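Local coordinates for glucan-binding protein C, GbpC (Streptococcus mutans UA159, PDB 5UQZ) that probably binds glucan at the streptococcal cell surface through a calcium-binding beta-supersandwich domain and mediates both sucrose-dependent and sucrose-independent adherence, at residues 156-162 and 193-199; 61-66 and 216-220. All coordinates share one frame; numbering follows the deposited sequence.

Contact 1: 156-162 and 193-199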
loop_
_atom_site.group_PDB
_atom_site.type_symbol
_atom_site.label_atom_id
_atom_site.label_comp_id
_atom_site.label_asym_id
_atom_site.label_seq_id
_atom_site.Cartn_x
_atom_site.Cartn_y
_atom_site.Cartn_z
ATOM N N TYR A 156 4.736 -2.174 -17.817
ATOM C CA TYR A 156 4.261 -0.943 -17.195
ATOM C C TYR A 156 4.225 0.149 -18.254
ATOM O O TYR A 156 5.178 0.303 -19.037
ATOM C CB TYR A 156 5.242 -0.448 -16.095
ATOM C CG TYR A 156 5.549 -1.444 -15.016
ATOM C CD1 TYR A 156 6.605 -2.346 -15.119
ATOM C CD2 TYR A 156 4.863 -1.390 -13.820
ATOM C CE1 TYR A 156 6.971 -3.192 -14.064
ATOM C CE2 TYR A 156 5.206 -2.243 -12.744
ATOM C CZ TYR A 156 6.271 -3.116 -12.862
ATOM O OH TYR A 156 6.573 -3.936 -11.809
ATOM N N THR A 157 3.160 0.953 -18.226
ATOM C CA THR A 157 3.048 2.112 -19.131
ATOM C C THR A 157 2.541 3.302 -18.321
ATOM O O THR A 157 1.461 3.231 -17.716
ATOM C CB THR A 157 2.059 1.857 -20.275
ATOM O OG1 THR A 157 2.465 0.670 -20.954
ATOM C CG2 THR A 157 2.067 3.022 -21.260
ATOM N N LEU A 158 3.299 4.394 -18.361
ATOM C CA LEU A 158 2.849 5.633 -17.718
ATOM C C LEU A 158 1.874 6.337 -18.667
ATOM O O LEU A 158 2.244 6.639 -19.808
ATOM C CB LEU A 158 4.069 6.514 -17.461
ATOM C CG LEU A 158 3.773 7.837 -16.727
ATOM C CD1 LEU A 158 3.335 7.618 -15.278
ATOM C CD2 LEU A 158 5.009 8.739 -16.759
ATOM N N ASN A 159 0.629 6.540 -18.241
ATOM C CA ASN A 159 -0.372 7.148 -19.120
ATOM C C ASN A 159 -0.447 8.657 -18.936
ATOM O O ASN A 159 -0.894 9.372 -19.834
ATOM C CB ASN A 159 -1.769 6.582 -18.828
ATOM C CG ASN A 159 -1.788 5.083 -18.988
ATOM O OD1 ASN A 159 -1.346 4.558 -20.037
ATOM N ND2 ASN A 159 -2.244 4.389 -17.961
ATOM N N SER A 160 -0.082 9.161 -17.773
ATOM C CA SER A 160 -0.132 10.589 -17.448
ATOM C C SER A 160 0.724 10.829 -16.215
ATOM O O SER A 160 1.010 9.887 -15.448
ATOM C CB SER A 160 -1.557 11.077 -17.217
ATOM O OG SER A 160 -2.129 10.503 -16.025
ATOM N N SER A 161 1.099 12.092 -16.017
ATOM C CA SER A 161 1.852 12.496 -14.828
ATOM C C SER A 161 1.214 13.743 -14.215
ATOM O O SER A 161 0.419 14.451 -14.861
ATOM C CB SER A 161 3.298 12.822 -15.223
ATOM O OG SER A 161 4.008 13.192 -14.078
ATOM N N THR A 162 1.606 14.032 -12.967
ATOM C CA THR A 162 1.280 15.281 -12.308
ATOM C C THR A 162 2.259 16.411 -12.647
ATOM O O THR A 162 1.996 17.558 -12.253
ATOM C CB THR A 162 1.188 15.079 -10.794
ATOM O OG1 THR A 162 2.406 14.458 -10.375
ATOM C CG2 THR A 162 0.048 14.149 -10.435
ATOM N N ASP A 193 -4.699 16.642 -12.087
ATOM C CA ASP A 193 -3.769 15.763 -12.794
ATOM C C ASP A 193 -3.520 14.520 -11.949
ATOM O O ASP A 193 -3.776 14.503 -10.749
ATOM C CB ASP A 193 -2.450 16.506 -13.032
ATOM C CG ASP A 193 -2.643 17.724 -13.939
ATOM O OD1 ASP A 193 -3.448 17.666 -14.907
ATOM O OD2 ASP A 193 -2.013 18.771 -13.697
ATOM N N LYS A 194 -2.988 13.483 -12.595
ATOM C CA LYS A 194 -2.729 12.241 -11.865
ATOM C C LYS A 194 -1.528 11.549 -12.488
ATOM O O LYS A 194 -1.233 11.717 -13.684
ATOM C CB LYS A 194 -3.930 11.328 -11.871
ATOM C CG LYS A 194 -4.418 10.930 -13.154
ATOM C CD LYS A 194 -5.875 10.373 -13.000
ATOM C CE LYS A 194 -6.372 9.905 -14.352
ATOM N NZ LYS A 194 -7.669 9.192 -14.262
ATOM N N ILE A 195 -0.869 10.713 -11.681
ATOM C CA ILE A 195 0.020 9.693 -12.204
ATOM C C ILE A 195 -0.867 8.471 -12.463
ATOM O O ILE A 195 -1.612 8.028 -11.565
ATOM C CB ILE A 195 1.131 9.362 -11.191
ATOM C CG1 ILE A 195 2.094 10.546 -11.049
ATOM C CG2 ILE A 195 1.911 8.102 -11.608
ATOM C CD1 ILE A 195 3.115 10.392 -9.928
ATOM N N SER A 196 -0.777 7.920 -13.672
ATOM C CA SER A 196 -1.585 6.763 -14.070
ATOM C C SER A 196 -0.645 5.752 -14.705
ATOM O O SER A 196 0.114 6.118 -15.607
ATOM C CB SER A 196 -2.603 7.212 -15.121
ATOM O OG SER A 196 -3.235 6.065 -15.670
ATOM N N VAL A 197 -0.703 4.498 -14.241
ATOM C CA VAL A 197 0.191 3.447 -14.766
ATOM C C VAL A 197 -0.674 2.225 -15.088
ATOM O O VAL A 197 -1.345 1.688 -14.201
ATOM C CB VAL A 197 1.285 3.066 -13.738
ATOM C CG1 VAL A 197 2.148 1.904 -14.270
ATOM C CG2 VAL A 197 2.184 4.250 -13.430
ATOM N N THR A 198 -0.602 1.762 -16.333
ATOM C CA THR A 198 -1.212 0.501 -16.704
ATOM C C THR A 198 -0.159 -0.601 -16.599
ATOM O O THR A 198 0.983 -0.440 -17.046
ATOM C CB THR A 198 -1.762 0.573 -18.140
ATOM O OG1 THR A 198 -2.785 1.562 -18.201
ATOM C CG2 THR A 198 -2.333 -0.765 -18.604
ATOM N N MET A 199 -0.567 -1.714 -16.000
ATOM C CA MET A 199 0.329 -2.837 -15.794
ATOM C C MET A 199 -0.333 -4.117 -16.259
ATOM O O MET A 199 -1.561 -4.263 -16.231
ATOM C CB MET A 199 0.814 -2.945 -14.392
ATOM C CG MET A 199 0.064 -2.703 -13.264
ATOM S SD MET A 199 1.206 -2.517 -11.755
ATOM C CE MET A 199 1.876 -4.169 -11.659
HETATM O O HOH W 1 1.761 -1.669 -19.557
HETATM O O HOH W 2 -2.454 13.963 -15.424
HETATM O O HOH W 3 -0.296 18.931 -11.592
#
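L158 and V197 face each other as an antiparallel non-hydrogen-bonded pair, and their methyls start the tightly packed side of this contact. CD1 of L158 lies 4.0 Å from V197 CG2 and equally close to CG2 of I195, so one leucine branch serves two neighbours of the opposite strand. Farther along the same face, Y156 and M199 run side by side in the same direction. The M199 sulfur makes an oblique Met-aromatic contact, 5.2 Å from the centroid of the Y156 ring, while V197 CG1 lies at the edge of that ring. I180 and I182 of strand 180-184 close over this side, and the Y156 hydroxyl bonds to that of Y136.

The other face is polar and more open. Here the N159 side chain reaches across to the facing strand: with CG anti to its own carbonyl carbon (chi1 -58°), the amide comes to lie beside two hydroxyls. ND2 spends one N-H on T198 OG1 at 2.9 Å and the other on S196 OG at 3.0 Å, both partners close to the amide plane, which fixes the rotation of the group. T198 OG1 is also bonded to T313 OG1 of the next strand. T157 pairs with T198 through two backbone bonds, and a water joins T157 OG1 to T198 O. At S160, S196 N reaches S160 O at 3.2 Å, from above the carbonyl plane, and S160 OG donates to K194 O. Beyond, one water lies between S161 O and K194 N, another between T162 O and the D193 carboxylate, whose OD2 is also bonded by N188. One greasy face and one hydroxyl-rich face make this an amphipathic antiparallel strand pair, as in a beta-sandwich, here within the beta-supersandwich of GbpC.

Contact 2: 61-66 and 216-220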
loop_
_atom_site.group_PDB
_atom_site.type_symbol
_atom_site.label_atom_id
_atom_site.label_comp_id
_atom_site.label_asym_id
_atom_site.label_seq_id
_atom_site.Cartn_x
_atom_site.Cartn_y
_atom_site.Cartn_z
ATOM N N ALA A 61 -10.601 -19.611 -2.746
ATOM C CA ALA A 61 -10.247 -19.754 -4.147
ATOM C C ALA A 61 -8.761 -19.537 -4.392
ATOM O O ALA A 61 -8.323 -19.689 -5.533
ATOM C CB ALA A 61 -11.007 -18.770 -5.016
ATOM N N GLN A 62 -7.999 -19.139 -3.377
ATOM C CA GLN A 62 -6.614 -18.737 -3.625
ATOM C C GLN A 62 -5.739 -19.913 -4.015
ATOM O O GLN A 62 -5.524 -20.847 -3.223
ATOM C CB GLN A 62 -6.039 -18.062 -2.376
ATOM C CG GLN A 62 -4.548 -17.677 -2.528
ATOM C CD GLN A 62 -4.400 -16.533 -3.510
ATOM O OE1 GLN A 62 -4.527 -16.748 -4.725
ATOM N NE2 GLN A 62 -4.107 -15.318 -2.984
ATOM N N GLY A 63 -5.190 -19.881 -5.217
ATOM C CA GLY A 63 -4.181 -20.818 -5.662
ATOM C C GLY A 63 -2.839 -20.168 -5.923
ATOM O O GLY A 63 -1.891 -20.882 -6.282
ATOM N N LEU A 64 -2.741 -18.850 -5.790
ATOM C CA LEU A 64 -1.504 -18.136 -6.076
ATOM C C LEU A 64 -0.751 -17.939 -4.763
ATOM O O LEU A 64 -1.318 -17.439 -3.788
ATOM C CB LEU A 64 -1.811 -16.773 -6.684
ATOM C CG LEU A 64 -0.547 -15.935 -7.007
ATOM C CD1 LEU A 64 0.243 -16.533 -8.152
ATOM C CD2 LEU A 64 -0.987 -14.507 -7.386
ATOM N N VAL A 65 0.535 -18.288 -4.766
ATOM C CA VAL A 65 1.464 -17.937 -3.702
ATOM C C VAL A 65 2.535 -17.077 -4.362
ATOM O O VAL A 65 3.324 -17.579 -5.165
ATOM C CB VAL A 65 2.060 -19.188 -3.022
ATOM C CG1 VAL A 65 3.014 -18.756 -1.925
ATOM C CG2 VAL A 65 0.940 -20.104 -2.495
ATOM N N PHE A 66 2.529 -15.788 -4.065
ATOM C CA PHE A 66 3.400 -14.826 -4.733
ATOM C C PHE A 66 3.553 -13.668 -3.760
ATOM O O PHE A 66 2.882 -12.638 -3.846
ATOM C CB PHE A 66 2.755 -14.400 -6.043
ATOM C CG PHE A 66 3.580 -13.383 -6.831
ATOM C CD1 PHE A 66 4.887 -13.666 -7.229
ATOM C CD2 PHE A 66 3.040 -12.176 -7.187
ATOM C CE1 PHE A 66 5.612 -12.722 -7.968
ATOM C CE2 PHE A 66 3.752 -11.254 -7.931
ATOM C CZ PHE A 66 5.023 -11.546 -8.327
ATOM N N ASN A 216 -9.375 -18.822 -12.326
ATOM C CA ASN A 216 -9.826 -17.794 -11.398
ATOM C C ASN A 216 -9.330 -18.022 -9.986
ATOM O O ASN A 216 -9.995 -17.679 -8.996
ATOM C CB ASN A 216 -11.332 -17.557 -11.458
ATOM C CG ASN A 216 -11.757 -16.897 -12.740
ATOM O OD1 ASN A 216 -10.941 -16.599 -13.614
ATOM N ND2 ASN A 216 -13.064 -16.700 -12.896
ATOM N N ASN A 217 -8.103 -18.573 -9.868
ATOM C CA ASN A 217 -7.510 -18.821 -8.553
ATOM C C ASN A 217 -6.410 -17.823 -8.197
ATOM O O ASN A 217 -5.772 -17.985 -7.151
ATOM C CB ASN A 217 -6.973 -20.250 -8.462
ATOM C CG ASN A 217 -8.071 -21.291 -8.696
ATOM O OD1 ASN A 217 -8.043 -22.032 -9.684
ATOM N ND2 ASN A 217 -9.052 -21.315 -7.783
ATOM N N ALA A 218 -6.152 -16.799 -9.015
ATOM C CA ALA A 218 -5.113 -15.831 -8.663
ATOM C C ALA A 218 -5.777 -14.673 -7.943
ATOM O O ALA A 218 -6.263 -13.728 -8.569
ATOM C CB ALA A 218 -4.329 -15.366 -9.894
ATOM N N ILE A 219 -5.775 -14.699 -6.610
ATOM C CA ILE A 219 -6.354 -13.608 -5.840
ATOM C C ILE A 219 -5.206 -12.687 -5.458
ATOM O O ILE A 219 -4.234 -13.117 -4.819
ATOM C CB ILE A 219 -7.133 -14.092 -4.608
ATOM C CG1 ILE A 219 -8.083 -15.264 -4.947
ATOM C CG2 ILE A 219 -7.927 -12.896 -4.021
ATOM C CD1 ILE A 219 -9.046 -15.011 -6.076
ATOM N N MET A 220 -5.282 -11.431 -5.866
ATOM C CA MET A 220 -4.179 -10.505 -5.674
ATOM C C MET A 220 -4.626 -9.296 -4.866
ATOM O O MET A 220 -5.770 -8.836 -4.940
ATOM C CB MET A 220 -3.615 -10.090 -7.018
ATOM C CG MET A 220 -3.049 -11.315 -7.731
ATOM S SD MET A 220 -2.008 -10.969 -9.127
ATOM C CE MET A 220 -0.574 -10.351 -8.248
#
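The carboxamide of Q62 lies against the backbone of I219 and pairs with both its N-H and its C=O, much as the N-H and C=O of one residue do in a hydrogen-bonded antiparallel pair. NE2 donates to I219 O at 2.9 Å, nearly in the amide plane, while OE1 accepts from I219 N at 3.1 Å. L64 N reaches the same OE1 at 3.0 Å from the opposite face of the amide plane, so one oxygen takes two donors, one from each strand. The bend of the glutamine chain at chi2 (70°) brings its end back to I219, although its first bond points away from 216-220.

The second flat amide, that of N217, sends ND2 to A61 O at 2.9 Å, with the acceptor close to the amide plane; its OD1 accepts a hydrogen bond from N145 ND2. The aromatic ring of F66 takes the M220 methyl CE at its edge, 4.2 Å from CD2, and meets F203 edge-to-face.

Between these groups the backbones touch directly. G63 N donates to N217 O at 2.8 Å, in the carbonyl plane and on a lone pair, and L64 N adds a weak bond to that oxygen. L64 then turns its CD2 branch to M220 CG, 3.8 Å away, with Y144 and F203 also against the leucine.

Strands 64-65 and 219-222 belong to different sheets, and it is largely amide groups that tie their approaches together. With the N and O of the Q62 carboxamide both bonded to I219, and L64 N on the same oxygen, the link is directional and uncharged and should fix the orientation of the amide, flanked by apolar packing on the side of L64 and F66.

Strand 194-204 connects the two contacts: its first half pairs in contact 1, and farther along I201 and F203 pack against M220, L64 and F66 of contact 2. In the chain, strand 219-222 follows it directly, while 156-162 and 193-199 both fall between the two halves of contact 2. The centres lie 26 Å apart and the nearest atoms about 7 Å, so the contacts do not touch. Contact 1 belongs to the large antiparallel sheet and is near the calcium region: the I195 side chain is about 9 Å from that of the calcium ligand E237 and about 12 Å from the ion. Contact 2, away from that site, joins two smaller sheets.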